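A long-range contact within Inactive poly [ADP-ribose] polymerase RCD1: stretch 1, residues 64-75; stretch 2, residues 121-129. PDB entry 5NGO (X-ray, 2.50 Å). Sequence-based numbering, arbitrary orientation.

Stretch 1 64-75: YAWLPAKREVLS
Stretch 2 121-129: RYMVLCRVI

The apolar centre of the contact is the indole of Trp 66 (chi1 m, chi2 99°), whose flat face receives Leu 125 (t, p): CD1 of Leu 125 lies 3.6 Å from the centroid of the six-membered ring, almost on its normal. Met 123 (chi1 t) extends this packing, its CG 3.5 Å from CE3 of Trp 66. On the opposite sheet face, the short side chains of Ala 65 and Ala 69 let Val 128 and Val 124 (both t) come close, Ala 65 CB to Val 128 CG2 and Ala 69 CB to Val 124 CG2 each being 3.8 Å. Arg 71 CA covers one face of the Tyr 122 ring (m). The two stretches together bury 890 Å² against each other, with Tyr 122 and Tyr 64 (m) covered most.

Both strands are extended and antiparallel, at 149°, pairing Tyr 64 with Arg 127 through Pro 68 with Met 123. Hydrogen bonds run from Ala 65 N to Cys 126 O (2.9 Å), Cys 126 N to Ala 65 O (2.8 Å), Leu 67 N to Val 124 O (2.8 Å) and Val 124 N to Leu 67 O (2.9 Å). Pro 68, lacking an amide hydrogen, occupies a non-hydrogen-bonded pair. Beyond it, Ala 69 N donates to Tyr 122 O (3.1 Å), and a water bridges Ala 69 O (2.6 Å) and Tyr 122 N (2.9 Å).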

# COMPACT_ATOMS: atom_id res chain seq x y z
N TYR A 64 -2.82 -2.27 -7.17
CA TYR A 64 -1.51 -2.34 -6.53
C TYR A 64 -1.20 -0.97 -5.98
O TYR A 64 -1.58 0.04 -6.57
CB TYR A 64 -0.44 -2.83 -7.48
CG TYR A 64 -0.44 -4.33 -7.66
CD1 TYR A 64 -0.02 -5.18 -6.63
CD2 TYR A 64 -0.90 -4.92 -8.84
CE1 TYR A 64 0.04 -6.54 -6.78
CE2 TYR A 64 -0.91 -6.29 -9.00
CZ TYR A 64 -0.47 -7.10 -7.95
OH TYR A 64 -0.38 -8.45 -8.17
N ALA A 65 -0.56 -0.92 -4.81
CA ALA A 65 -0.16 0.34 -4.20
C ALA A 65 1.07 0.14 -3.34
O ALA A 65 1.33 -0.97 -2.88
CB ALA A 65 -1.31 0.89 -3.37
N TRP A 66 1.83 1.21 -3.13
CA TRP A 66 3.10 1.15 -2.42
C TRP A 66 2.92 1.65 -1.00
O TRP A 66 2.27 2.69 -0.77
CB TRP A 66 4.16 1.99 -3.10
CG TRP A 66 4.47 1.60 -4.50
CD1 TRP A 66 4.00 2.17 -5.63
CD2 TRP A 66 5.32 0.53 -4.91
NE1 TRP A 66 4.49 1.53 -6.73
CE2 TRP A 66 5.30 0.51 -6.31
CE3 TRP A 66 6.09 -0.41 -4.23
CZ2 TRP A 66 6.04 -0.42 -7.05
CZ3 TRP A 66 6.80 -1.33 -4.94
CH2 TRP A 66 6.78 -1.33 -6.35
N LEU A 67 3.46 0.89 -0.05
CA LEU A 67 3.43 1.23 1.36
C LEU A 67 4.86 1.43 1.87
O LEU A 67 5.64 0.48 1.88
CB LEU A 67 2.75 0.08 2.14
CG LEU A 67 2.62 0.26 3.65
CD1 LEU A 67 1.78 1.49 4.01
CD2 LEU A 67 1.97 -0.99 4.24
N PRO A 68 5.22 2.64 2.31
CA PRO A 68 6.54 2.83 2.93
C PRO A 68 6.69 2.01 4.17
O PRO A 68 5.74 1.95 5.00
CB PRO A 68 6.58 4.31 3.25
CG PRO A 68 5.49 4.95 2.40
CD PRO A 68 4.48 3.91 2.18
N ALA A 69 7.83 1.34 4.32
CA ALA A 69 8.07 0.48 5.48
C ALA A 69 9.46 0.74 6.05
O ALA A 69 10.10 1.73 5.70
CB ALA A 69 7.92 -0.98 5.07
N LYS A 70 9.90 -0.11 6.95
CA LYS A 70 11.24 -0.09 7.49
C LYS A 70 11.61 -1.52 7.84
O LYS A 70 10.71 -2.35 8.05
CB LYS A 70 11.34 0.83 8.71
CG LYS A 70 10.25 0.57 9.75
CD LYS A 70 10.29 1.61 10.83
CE LYS A 70 8.91 1.83 11.46
NZ LYS A 70 8.98 2.86 12.54
N ARG A 71 12.90 -1.81 7.93
CA ARG A 71 13.39 -3.16 8.26
C ARG A 71 12.70 -3.74 9.52
O ARG A 71 12.26 -4.89 9.51
CB ARG A 71 14.91 -3.16 8.43
CG ARG A 71 15.50 -4.41 9.08
CD ARG A 71 16.99 -4.55 8.79
NE ARG A 71 17.80 -3.67 9.65
CZ ARG A 71 18.03 -3.84 10.96
NH1 ARG A 71 17.49 -4.86 11.64
NH2 ARG A 71 18.77 -2.94 11.60
N GLU A 72 12.56 -2.93 10.56
CA GLU A 72 12.06 -3.38 11.86
C GLU A 72 10.62 -3.94 11.88
O GLU A 72 10.32 -4.83 12.67
CB GLU A 72 12.22 -2.28 12.93
CG GLU A 72 13.67 -1.99 13.35
CD GLU A 72 13.88 -0.61 13.98
OE1 GLU A 72 12.91 -0.04 14.55
OE2 GLU A 72 15.03 -0.08 13.92
N VAL A 73 9.73 -3.44 11.00
CA VAL A 73 8.32 -3.89 10.97
C VAL A 73 8.03 -5.09 10.05
O VAL A 73 6.96 -5.69 10.16
CB VAL A 73 7.37 -2.71 10.61
CG1 VAL A 73 7.36 -2.45 9.10
CG2 VAL A 73 5.96 -2.95 11.15
N LEU A 74 8.96 -5.44 9.16
CA LEU A 74 8.75 -6.52 8.18
C LEU A 74 8.42 -7.87 8.82
O LEU A 74 7.48 -8.54 8.40
CB LEU A 74 9.99 -6.73 7.31
CG LEU A 74 10.40 -5.61 6.35
CD1 LEU A 74 11.57 -6.11 5.51
CD2 LEU A 74 9.25 -5.15 5.46
N SER A 75 9.21 -8.25 9.82
CA SER A 75 9.00 -9.48 10.59
C SER A 75 7.56 -9.59 11.14
O SER A 75 6.93 -10.63 11.01
CB SER A 75 10.02 -9.57 11.73
OG SER A 75 9.58 -10.44 12.77
N ARG A 121 16.68 1.12 2.09
CA ARG A 121 15.28 1.50 2.31
C ARG A 121 14.36 0.39 1.82
O ARG A 121 14.77 -0.44 1.01
CB ARG A 121 14.99 2.78 1.53
CG ARG A 121 15.76 3.99 2.01
CD ARG A 121 15.57 5.14 1.03
NE ARG A 121 16.40 6.29 1.36
CZ ARG A 121 16.02 7.37 2.03
NH1 ARG A 121 14.77 7.51 2.49
NH2 ARG A 121 16.90 8.33 2.25
N TYR A 122 13.13 0.40 2.32
CA TYR A 122 12.19 -0.69 2.11
C TYR A 122 10.81 -0.16 1.80
O TYR A 122 10.25 0.60 2.57
CB TYR A 122 12.09 -1.58 3.35
CG TYR A 122 13.40 -2.16 3.81
CD1 TYR A 122 14.24 -1.45 4.64
CD2 TYR A 122 13.80 -3.44 3.41
CE1 TYR A 122 15.45 -1.98 5.07
CE2 TYR A 122 14.99 -4.01 3.84
CZ TYR A 122 15.83 -3.26 4.67
OH TYR A 122 17.02 -3.78 5.12
N MET A 123 10.26 -0.60 0.67
CA MET A 123 8.91 -0.24 0.25
C MET A 123 8.14 -1.54 -0.06
O MET A 123 8.68 -2.42 -0.75
CB MET A 123 9.03 0.59 -1.03
CG MET A 123 7.69 1.13 -1.56
SD MET A 123 7.31 2.79 -1.06
CE MET A 123 7.98 3.65 -2.47
N VAL A 124 6.91 -1.63 0.44
CA VAL A 124 6.10 -2.84 0.26
C VAL A 124 5.08 -2.60 -0.86
O VAL A 124 4.39 -1.58 -0.85
CB VAL A 124 5.38 -3.22 1.57
CG1 VAL A 124 4.49 -4.43 1.38
CG2 VAL A 124 6.38 -3.51 2.66
N LEU A 125 5.00 -3.52 -1.82
CA LEU A 125 3.93 -3.50 -2.81
C LEU A 125 2.75 -4.31 -2.26
O LEU A 125 2.90 -5.49 -1.93
CB LEU A 125 4.35 -4.07 -4.17
CG LEU A 125 3.32 -3.93 -5.29
CD1 LEU A 125 3.13 -2.48 -5.63
CD2 LEU A 125 3.75 -4.63 -6.56
N CYS A 126 1.58 -3.67 -2.19
CA CYS A 126 0.36 -4.28 -1.67
C CYS A 126 -0.73 -4.40 -2.73
O CYS A 126 -0.79 -3.60 -3.67
CB CYS A 126 -0.21 -3.42 -0.56
SG CYS A 126 0.85 -3.19 0.85
N ARG A 127 -1.58 -5.40 -2.55
CA ARG A 127 -2.88 -5.45 -3.21
C ARG A 127 -3.83 -4.73 -2.28
O ARG A 127 -3.82 -4.99 -1.08
CB ARG A 127 -3.37 -6.88 -3.39
CG ARG A 127 -2.38 -7.83 -4.01
CD ARG A 127 -3.07 -9.06 -4.55
NE ARG A 127 -2.13 -10.11 -4.89
CZ ARG A 127 -2.47 -11.35 -5.25
NH1 ARG A 127 -3.74 -11.71 -5.34
NH2 ARG A 127 -1.51 -12.22 -5.58
N VAL A 128 -4.62 -3.81 -2.82
CA VAL A 128 -5.59 -3.05 -2.06
C VAL A 128 -6.95 -3.19 -2.72
O VAL A 128 -7.08 -2.98 -3.93
CB VAL A 128 -5.24 -1.55 -1.98
CG1 VAL A 128 -6.20 -0.83 -1.06
CG2 VAL A 128 -3.80 -1.37 -1.53
N ILE A 129 -7.95 -3.53 -1.91
CA ILE A 129 -9.35 -3.54 -2.34
C ILE A 129 -9.88 -2.13 -2.15
O ILE A 129 -10.21 -1.72 -1.03
CB ILE A 129 -10.18 -4.53 -1.51
CG1 ILE A 129 -9.65 -5.96 -1.71
CG2 ILE A 129 -11.65 -4.45 -1.90
CD1 ILE A 129 -10.14 -6.94 -0.65
O HOH W 1 12.55 1.80 4.81